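Local structure of protein kinase (Staphylococcus aureus subsp. aureus Mu50, 3PY9) at residues R266-K269 and G270-A273. The protein is a membrane serine/threonine kinase whose extracellular PASTA region probably binds muropeptides and is thought to couple cell-wall signals to phosphorylation inside the cell. Sequence-based numbering, arbitrary orientation.
Sequences RIEK and GKTA
I267 and K271 meet where the chain reverses direction between strands 259-265 and 272-279 of the C-terminal PASTA-like domain, and they illustrate how a tight turn sorts its side chains into an inner and an outer set. The reversal is a type II beta turn running from E268 to K271. G270 stands at its third position with phi 59°, a backbone conformation that residues with a beta carbon adopt less readily. The turn is open at its base, since E268 O lies 3.8 Å from K271 N and no hydrogen bond joins the two.

On the inner side, I267 directs its two branches to different partners. CG2, anti to the backbone N, reaches over the K271 carbonyl and comes within 3.3 Å of K271 O. CG1, beside the backbone N (chi1 -40°), packs against the methyl of A273, at 3.6 Å from A273 CB. V289 of strand 282-290 touches both I267 and A273, so this small apolar cluster extends to the neighbouring strand, while backbone hydrogen bonds from K271 to Y291 and from A273 to V289 hold the returning chain in place.

On the exposed side, E268 and K271 run alongside each other and point the same way. The K271 chain is extended beyond CG (chi2 168°), which carries its ammonium level with the E268 carboxylate; E268 OE1 and K271 NZ form a long salt bridge of 3.8 Å. K269, at the second position of the turn, starts its side chain away from the returning segment, although its CB lies 3.2 Å from G270 N; further out the chain bends.

The chemistry thus divides the labour unequally: one buried methylene-to-methyl contact, with a methyl lying over the K271 carbonyl, packs the two limbs together, and the long, solvent-exposed ion pair probably adds only a modest electrostatic attraction.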
# COMPACT_ATOMS: atom_id res chain seq x y z
N ARG A 266 -28.73 34.73 4.67
CA ARG A 266 -29.73 34.34 5.67
C ARG A 266 -29.07 33.68 6.90
O ARG A 266 -28.40 32.65 6.80
CB ARG A 266 -30.83 33.48 5.06
CG ARG A 266 -31.67 34.20 4.00
CD ARG A 266 -33.11 33.70 3.93
NE ARG A 266 -34.04 34.77 3.53
CZ ARG A 266 -35.27 34.60 3.04
NH1 ARG A 266 -35.78 33.38 2.86
NH2 ARG A 266 -36.01 35.66 2.71
N ILE A 267 -29.27 34.31 8.05
CA ILE A 267 -28.53 34.00 9.27
C ILE A 267 -29.45 33.51 10.40
O ILE A 267 -30.50 34.11 10.65
CB ILE A 267 -27.73 35.25 9.76
CG1 ILE A 267 -27.13 36.01 8.58
CG2 ILE A 267 -26.64 34.84 10.73
CD1 ILE A 267 -27.29 37.53 8.65
N GLU A 268 -29.05 32.43 11.07
CA GLU A 268 -29.79 31.91 12.25
C GLU A 268 -29.60 32.78 13.51
O GLU A 268 -28.87 33.78 13.47
CB GLU A 268 -29.36 30.48 12.55
CG GLU A 268 -30.02 29.42 11.68
CD GLU A 268 -29.88 28.03 12.27
OE1 GLU A 268 -28.96 27.29 11.84
OE2 GLU A 268 -30.69 27.68 13.16
N LYS A 269 -30.25 32.41 14.61
CA LYS A 269 -30.01 33.06 15.90
C LYS A 269 -28.59 32.73 16.34
O LYS A 269 -28.09 31.62 16.08
CB LYS A 269 -30.98 32.60 16.99
CG LYS A 269 -32.47 32.83 16.73
CD LYS A 269 -33.25 32.98 18.05
CE LYS A 269 -34.56 32.15 18.08
NZ LYS A 269 -35.41 32.21 16.83
N GLY A 270 -27.95 33.70 17.01
CA GLY A 270 -26.63 33.54 17.64
C GLY A 270 -25.50 33.13 16.71
O GLY A 270 -24.54 32.49 17.14
N LYS A 271 -25.62 33.49 15.43
CA LYS A 271 -24.59 33.18 14.44
C LYS A 271 -24.22 34.35 13.53
O LYS A 271 -24.93 35.38 13.47
CB LYS A 271 -24.98 31.94 13.61
CG LYS A 271 -24.56 30.64 14.25
CD LYS A 271 -25.23 29.45 13.57
CE LYS A 271 -24.76 28.14 14.16
NZ LYS A 271 -25.73 27.05 13.87
N THR A 272 -23.08 34.19 12.85
CA THR A 272 -22.60 35.12 11.85
C THR A 272 -22.60 34.45 10.49
O THR A 272 -22.38 33.24 10.38
CB THR A 272 -21.14 35.66 12.14
OG1 THR A 272 -20.28 34.58 12.53
CG2 THR A 272 -21.14 36.71 13.22
N ALA A 273 -22.88 35.24 9.46
CA ALA A 273 -22.65 34.83 8.08
C ALA A 273 -21.53 35.69 7.51
O ALA A 273 -21.19 36.73 8.07
CB ALA A 273 -23.91 34.98 7.26